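Local coordinates for berberine bridge enzyme-like 28 (Arabidopsis thaliana, PDB 5D79), which is a secreted, FAD-dependent oxidoreductase of the berberine bridge enzyme-like family, involved in the adaptation of the plant to salt stress, at residues Gly185-Leu197 / Ala276-Thr288. Residues are numbered along the deposited sequence; the frame is centred on the assembly and turned at random.
With FAD (flavin-adenine dinucleotide), chain E.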
loop_
_atom_site.group_PDB
_atom_site.type_symbol
_atom_site.label_atom_id
_atom_site.label_comp_id
_atom_site.label_asym_id
_atom_site.label_seq_id
_atom_site.Cartn_x
_atom_site.Cartn_y
_atom_site.Cartn_z
ATOM N N GLY A 185 6.293 -2.127 2.184
ATOM C CA GLY A 185 5.428 -3.247 1.842
ATOM C C GLY A 185 5.359 -3.561 0.352
ATOM O O GLY A 185 4.584 -4.420 -0.064
ATOM N N GLY A 186 6.180 -2.878 -0.444
ATOM C CA GLY A 186 6.165 -3.033 -1.891
ATOM C C GLY A 186 5.770 -1.754 -2.628
ATOM O O GLY A 186 6.607 -0.868 -2.868
ATOM N N GLY A 187 4.496 -1.654 -3.001
ATOM C CA GLY A 187 3.975 -0.417 -3.573
ATOM C C GLY A 187 3.817 -0.390 -5.081
ATOM O O GLY A 187 4.754 -0.070 -5.792
ATOM N N TYR A 188 2.625 -0.703 -5.576
ATOM C CA TYR A 188 2.382 -0.655 -7.016
ATOM C C TYR A 188 1.453 0.510 -7.379
ATOM O O TYR A 188 0.688 1.011 -6.544
ATOM C CB TYR A 188 1.800 -1.985 -7.528
ATOM C CG TYR A 188 0.378 -2.312 -7.090
ATOM C CD1 TYR A 188 -0.721 -1.688 -7.673
ATOM C CD2 TYR A 188 0.138 -3.271 -6.119
ATOM C CE1 TYR A 188 -2.017 -1.985 -7.280
ATOM C CE2 TYR A 188 -1.159 -3.579 -5.717
ATOM C CZ TYR A 188 -2.235 -2.934 -6.304
ATOM O OH TYR A 188 -3.522 -3.251 -5.912
ATOM N N GLY A 189 1.535 0.925 -8.638
ATOM C CA GLY A 189 0.726 2.000 -9.187
ATOM C C GLY A 189 0.849 1.897 -10.698
ATOM O O GLY A 189 1.270 0.853 -11.214
ATOM N N THR A 190 0.539 2.972 -11.412
ATOM C CA THR A 190 0.428 2.902 -12.866
ATOM C C THR A 190 1.730 2.702 -13.666
ATOM O O THR A 190 1.686 2.643 -14.896
ATOM C CB THR A 190 -0.248 4.164 -13.407
ATOM O OG1 THR A 190 0.554 5.300 -13.082
ATOM C CG2 THR A 190 -1.611 4.332 -12.772
ATOM N N LEU A 191 2.875 2.593 -12.993
ATOM C CA LEU A 191 4.144 2.388 -13.690
ATOM C C LEU A 191 4.764 1.027 -13.392
ATOM O O LEU A 191 5.914 0.784 -13.735
ATOM C CB LEU A 191 5.147 3.483 -13.320
ATOM C CG LEU A 191 4.975 4.903 -13.876
ATOM C CD1 LEU A 191 5.867 5.903 -13.127
ATOM C CD2 LEU A 191 5.270 4.934 -15.366
ATOM N N LEU A 192 4.009 0.136 -12.756
ATOM C CA LEU A 192 4.583 -1.115 -12.268
ATOM C C LEU A 192 5.047 -2.020 -13.395
ATOM O O LEU A 192 5.968 -2.807 -13.215
ATOM C CB LEU A 192 3.588 -1.875 -11.389
ATOM C CG LEU A 192 2.617 -2.898 -11.999
ATOM C CD1 LEU A 192 2.039 -3.765 -10.887
ATOM C CD2 LEU A 192 1.506 -2.202 -12.752
ATOM N N ARG A 193 4.419 -1.913 -14.558
ATOM C CA ARG A 193 4.772 -2.802 -15.658
ATOM C C ARG A 193 6.047 -2.316 -16.337
ATOM O O ARG A 193 6.725 -3.058 -17.023
ATOM C CB ARG A 193 3.619 -2.908 -16.665
ATOM C CG ARG A 193 2.321 -3.519 -16.093
ATOM C CD ARG A 193 1.376 -3.950 -17.218
ATOM N NE ARG A 193 1.893 -5.083 -17.994
ATOM C CZ ARG A 193 2.431 -4.992 -19.210
ATOM N NH1 ARG A 193 2.537 -3.819 -19.817
ATOM N NH2 ARG A 193 2.865 -6.083 -19.828
ATOM N N LYS A 194 6.384 -1.064 -16.098
ATOM C CA LYS A 194 7.510 -0.433 -16.756
ATOM C C LYS A 194 8.718 -0.432 -15.841
ATOM O O LYS A 194 9.832 -0.755 -16.261
ATOM C CB LYS A 194 7.123 0.996 -17.156
ATOM C CG LYS A 194 8.229 1.840 -17.739
ATOM C CD LYS A 194 8.388 1.561 -19.194
ATOM C CE LYS A 194 9.302 2.566 -19.845
ATOM N NZ LYS A 194 9.604 2.064 -21.195
ATOM N N TYR A 195 8.474 -0.083 -14.577
ATOM C CA TYR A 195 9.534 0.161 -13.611
ATOM C C TYR A 195 9.428 -0.671 -12.344
ATOM O O TYR A 195 10.311 -0.608 -11.498
ATOM C CB TYR A 195 9.566 1.639 -13.242
ATOM C CG TYR A 195 10.054 2.513 -14.372
ATOM C CD1 TYR A 195 11.311 2.305 -14.931
ATOM C CD2 TYR A 195 9.259 3.533 -14.892
ATOM C CE1 TYR A 195 11.776 3.100 -15.975
ATOM C CE2 TYR A 195 9.714 4.331 -15.936
ATOM C CZ TYR A 195 10.972 4.108 -16.472
ATOM O OH TYR A 195 11.445 4.887 -17.497
ATOM N N GLY A 196 8.367 -1.461 -12.212
ATOM C CA GLY A 196 8.186 -2.294 -11.031
ATOM C C GLY A 196 7.598 -1.552 -9.845
ATOM O O GLY A 196 6.894 -0.553 -10.008
ATOM N N LEU A 197 7.885 -2.036 -8.644
ATOM C CA LEU A 197 7.295 -1.460 -7.432
ATOM C C LEU A 197 8.174 -0.324 -6.931
ATOM O O LEU A 197 9.310 -0.167 -7.375
ATOM C CB LEU A 197 7.121 -2.525 -6.332
ATOM C CG LEU A 197 6.398 -3.834 -6.682
ATOM C CD1 LEU A 197 6.448 -4.805 -5.509
ATOM C CD2 LEU A 197 4.962 -3.568 -7.095
ATOM N N ALA A 276 -4.632 -10.393 -22.700
ATOM C CA ALA A 276 -3.831 -9.354 -23.349
ATOM C C ALA A 276 -3.047 -8.452 -22.400
ATOM O O ALA A 276 -1.938 -8.034 -22.736
ATOM C CB ALA A 276 -4.739 -8.480 -24.228
ATOM N N ALA A 277 -3.632 -8.148 -21.235
ATOM C CA ALA A 277 -3.199 -7.037 -20.370
ATOM C C ALA A 277 -1.779 -7.154 -19.818
ATOM O O ALA A 277 -1.085 -6.136 -19.689
ATOM C CB ALA A 277 -4.173 -6.875 -19.224
ATOM N N ASP A 278 -1.349 -8.377 -19.490
ATOM C CA ASP A 278 -0.009 -8.597 -18.940
ATOM C C ASP A 278 1.053 -8.844 -20.016
ATOM O O ASP A 278 2.228 -8.992 -19.705
ATOM C CB ASP A 278 -0.021 -9.768 -17.940
ATOM C CG ASP A 278 0.007 -11.131 -18.615
ATOM O OD1 ASP A 278 -0.852 -11.396 -19.489
ATOM O OD2 ASP A 278 0.897 -11.944 -18.271
ATOM N N LYS A 279 0.643 -8.877 -21.277
ATOM C CA LYS A 279 1.556 -9.205 -22.367
ATOM C C LYS A 279 1.781 -8.038 -23.328
ATOM O O LYS A 279 2.569 -8.158 -24.265
ATOM C CB LYS A 279 1.030 -10.404 -23.157
ATOM C CG LYS A 279 0.894 -11.691 -22.354
ATOM C CD LYS A 279 0.174 -12.764 -23.174
ATOM C CE LYS A 279 -0.277 -13.920 -22.307
ATOM N NZ LYS A 279 -1.028 -13.441 -21.105
ATOM N N VAL A 280 1.081 -6.922 -23.119
ATOM C CA VAL A 280 1.260 -5.753 -23.979
ATOM C C VAL A 280 2.595 -5.107 -23.654
ATOM O O VAL A 280 3.224 -5.508 -22.682
ATOM C CB VAL A 280 0.119 -4.733 -23.810
ATOM C CG1 VAL A 280 -1.154 -5.249 -24.469
ATOM C CG2 VAL A 280 -0.097 -4.407 -22.340
ATOM N N PRO A 281 3.046 -4.116 -24.459
ATOM C CA PRO A 281 4.352 -3.536 -24.113
ATOM C C PRO A 281 4.373 -2.932 -22.717
ATOM O O PRO A 281 3.317 -2.588 -22.189
ATOM C CB PRO A 281 4.554 -2.459 -25.185
ATOM C CG PRO A 281 3.781 -2.949 -26.349
ATOM C CD PRO A 281 2.560 -3.604 -25.760
ATOM N N ASP A 282 5.568 -2.840 -22.135
ATOM C CA ASP A 282 5.787 -2.308 -20.793
ATOM C C ASP A 282 5.229 -0.905 -20.645
ATOM O O ASP A 282 4.885 -0.479 -19.544
ATOM C CB ASP A 282 7.280 -2.284 -20.456
ATOM C CG ASP A 282 7.848 -3.653 -20.194
ATOM O OD1 ASP A 282 7.103 -4.645 -20.328
ATOM O OD2 ASP A 282 9.055 -3.743 -19.873
ATOM N N ASP A 283 5.166 -0.188 -21.760
ATOM C CA ASP A 283 4.681 1.194 -21.788
ATOM C C ASP A 283 3.163 1.327 -21.565
ATOM O O ASP A 283 2.685 2.392 -21.205
ATOM C CB ASP A 283 5.066 1.856 -23.122
ATOM C CG ASP A 283 6.555 2.166 -23.222
ATOM O OD1 ASP A 283 7.185 2.400 -22.169
ATOM O OD2 ASP A 283 7.093 2.181 -24.352
ATOM N N LEU A 284 2.426 0.237 -21.763
ATOM C CA LEU A 284 0.968 0.247 -21.663
ATOM C C LEU A 284 0.425 -0.397 -20.382
ATOM O O LEU A 284 0.612 -1.585 -20.136
ATOM C CB LEU A 284 0.344 -0.453 -22.881
ATOM C CG LEU A 284 -1.188 -0.484 -22.953
ATOM C CD1 LEU A 284 -1.753 0.920 -22.794
ATOM C CD2 LEU A 284 -1.656 -1.083 -24.275
ATOM N N PHE A 285 -0.273 0.414 -19.597
ATOM C CA PHE A 285 -0.930 -0.005 -18.370
ATOM C C PHE A 285 -2.430 0.027 -18.572
ATOM O O PHE A 285 -2.975 1.087 -18.842
ATOM C CB PHE A 285 -0.535 0.921 -17.211
ATOM C CG PHE A 285 -1.271 0.646 -15.921
ATOM C CD1 PHE A 285 -0.830 -0.335 -15.049
ATOM C CD2 PHE A 285 -2.401 1.379 -15.576
ATOM C CE1 PHE A 285 -1.508 -0.583 -13.859
ATOM C CE2 PHE A 285 -3.077 1.135 -14.386
ATOM C CZ PHE A 285 -2.626 0.155 -13.530
ATOM N N ILE A 286 -3.095 -1.120 -18.445
ATOM C CA ILE A 286 -4.548 -1.185 -18.593
ATOM C C ILE A 286 -5.234 -1.863 -17.397
ATOM O O ILE A 286 -5.158 -3.084 -17.222
ATOM C CB ILE A 286 -4.973 -1.944 -19.881
ATOM C CG1 ILE A 286 -3.913 -1.861 -20.968
ATOM C CG2 ILE A 286 -6.313 -1.431 -20.411
ATOM C CD1 ILE A 286 -4.223 -2.776 -22.103
ATOM N N ARG A 287 -5.927 -1.061 -16.604
ATOM C CA ARG A 287 -6.658 -1.528 -15.428
ATOM C C ARG A 287 -8.173 -1.662 -15.688
ATOM O O ARG A 287 -8.762 -0.902 -16.455
ATOM C CB ARG A 287 -6.393 -0.576 -14.249
ATOM C CG ARG A 287 -7.487 -0.543 -13.171
ATOM C CD ARG A 287 -7.053 0.202 -11.904
ATOM N NE ARG A 287 -5.895 -0.436 -11.268
ATOM C CZ ARG A 287 -5.197 0.109 -10.276
ATOM N NH1 ARG A 287 -5.543 1.305 -9.805
ATOM N NH2 ARG A 287 -4.156 -0.526 -9.760
ATOM N N THR A 288 -8.792 -2.650 -15.055
ATOM C CA THR A 288 -10.224 -2.849 -15.134
ATOM C C THR A 288 -10.813 -2.713 -13.737
ATOM O O THR A 288 -10.390 -3.392 -12.798
ATOM C CB THR A 288 -10.576 -4.240 -15.728
ATOM O OG1 THR A 288 -10.103 -4.334 -17.084
ATOM C CG2 THR A 288 -12.077 -4.486 -15.699
HETATM P PA FAD E . 0.712 3.330 8.009
HETATM O O1A FAD E . -0.531 2.859 8.721
HETATM O O2A FAD E . 1.293 4.588 8.612
HETATM O O5B FAD E . 1.795 2.131 7.963
HETATM C C5B FAD E . 1.418 0.812 7.593
HETATM C C4B FAD E . 2.383 -0.252 8.133
HETATM O O4B FAD E . 3.716 0.144 7.863
HETATM C C3B FAD E . 2.248 -0.409 9.641
HETATM O O3B FAD E . 2.431 -1.753 10.033
HETATM C C2B FAD E . 3.362 0.475 10.175
HETATM O O2B FAD E . 3.835 0.048 11.439
HETATM C C1B FAD E . 4.411 0.406 9.070
HETATM N N9A FAD E . 5.244 1.621 8.937
HETATM C C8A FAD E . 4.870 2.887 8.544
HETATM N N7A FAD E . 5.972 3.681 8.550
HETATM C C5A FAD E . 7.041 2.945 8.937
HETATM C C6A FAD E . 8.393 3.237 9.118
HETATM N N6A FAD E . 8.910 4.377 8.673
HETATM N N1A FAD E . 9.259 2.243 9.530
HETATM C C2A FAD E . 8.791 0.967 9.753
HETATM N N3A FAD E . 7.450 0.685 9.576
HETATM C C4A FAD E . 6.591 1.651 9.175
HETATM N N1 FAD E . -1.131 0.227 -1.918
HETATM C C2 FAD E . -0.685 -0.049 -3.200
HETATM O O2 FAD E . 0.461 -0.476 -3.386
HETATM N N3 FAD E . -1.530 0.178 -4.279
HETATM C C4 FAD E . -2.813 0.671 -4.096
HETATM O O4 FAD E . -3.491 0.967 -5.082
HETATM C C4X FAD E . -3.250 0.968 -2.805
HETATM N N5 FAD E . -4.472 1.586 -2.590
HETATM C C5X FAD E . -4.745 2.145 -1.350
HETATM C C6 FAD E . -5.840 2.985 -1.160
HETATM C C7 FAD E . -6.106 3.535 0.096
HETATM C C7M FAD E . -7.295 4.427 0.291
HETATM C C8 FAD E . -5.245 3.282 1.166
HETATM C C8M FAD E . -5.520 3.838 2.532
HETATM C C9 FAD E . -4.153 2.442 0.978
HETATM C C9A FAD E . -3.929 1.833 -0.260
HETATM N N10 FAD E . -2.862 0.967 -0.445
HETATM C C10 FAD E . -2.382 0.768 -1.724
HETATM C "C1'" FAD E . -2.193 0.323 0.731
HETATM C "C2'" FAD E . -1.031 1.126 1.284
HETATM O "O2'" FAD E . 0.009 1.151 0.331
HETATM C "C3'" FAD E . -0.585 0.457 2.579
HETATM O "O3'" FAD E . -1.627 0.579 3.523
HETATM C "C4'" FAD E . 0.637 1.116 3.171
HETATM O "O4'" FAD E . 1.307 0.209 4.007
HETATM C "C5'" FAD E . 0.207 2.273 4.045
HETATM O "O5'" FAD E . 1.330 3.081 4.311
HETATM P P FAD E . 1.128 4.323 5.303
HETATM O O1P FAD E . 2.467 4.887 5.697
HETATM O O2P FAD E . 0.255 5.380 4.673
HETATM O O3P FAD E . 0.298 3.585 6.473
HETATM O O HOH W 1 10.538 -1.356 -18.668
#
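Arg193, in the FAD-binding PCMH-type domain, reaches into the loop 277-283, which leads into strand 284-292, the middle strand of the seven-stranded antiparallel sheet; the contact joins the flavin domain to the sheet of the neighbouring domain. Backbone carbonyls gather round its guanidinium. NH1 bonds Pro281 O at 2.8 Å, with the oxygen in the guanidinium plane, although the nitrogen stands above the carbonyl plane, and, weakly, Leu284 O; Leu284 N reaches Pro281 O from the opposite face, across a type I turn. NH2 bonds Val280 O at 2.9 Å and, weakly, Asp278 O, while NE is taken by Phe403 O. CG lies anti to the carbonyl carbon, and a bend at chi3 (68°) helps bring the group among the carbonyls; Ala277 O lies over one of its faces. With an alanine here, Val280 O and Phe403 O would probably lose their guanidinium donor, and Pro281 O would keep only its turn bond from Leu284 N, of the donors described.

Charge pairing follows at Lys194, whose NZ meets Asp283 OD1 at 2.6 Å in a salt bridge, on the syn side but 21° out of the carboxylate plane. One water donates to Lys194 O (2.6 Å) and to Asp282 OD2, linking the two segments.

Apolar contact centres on the Phe285 ring. Thr190 CA sits 3.9 Å from its centroid, only 3° off the normal, a CH-pi contact, and Leu192 CD2 meets the edge at CE1, 3.6 Å away.

Nearer the flavin, Tyr188 N donates to FAD O2 at 3.1 Å, FAD N3 returns a weak bond to Tyr188 O, and N3 lies over the centre of the tyrosine ring. Arg287, which also bonds Thr401 OG1, brings NH2 to the edge of that ring, 3.6 Å from Tyr188 CE1, with the two planes nearly perpendicular.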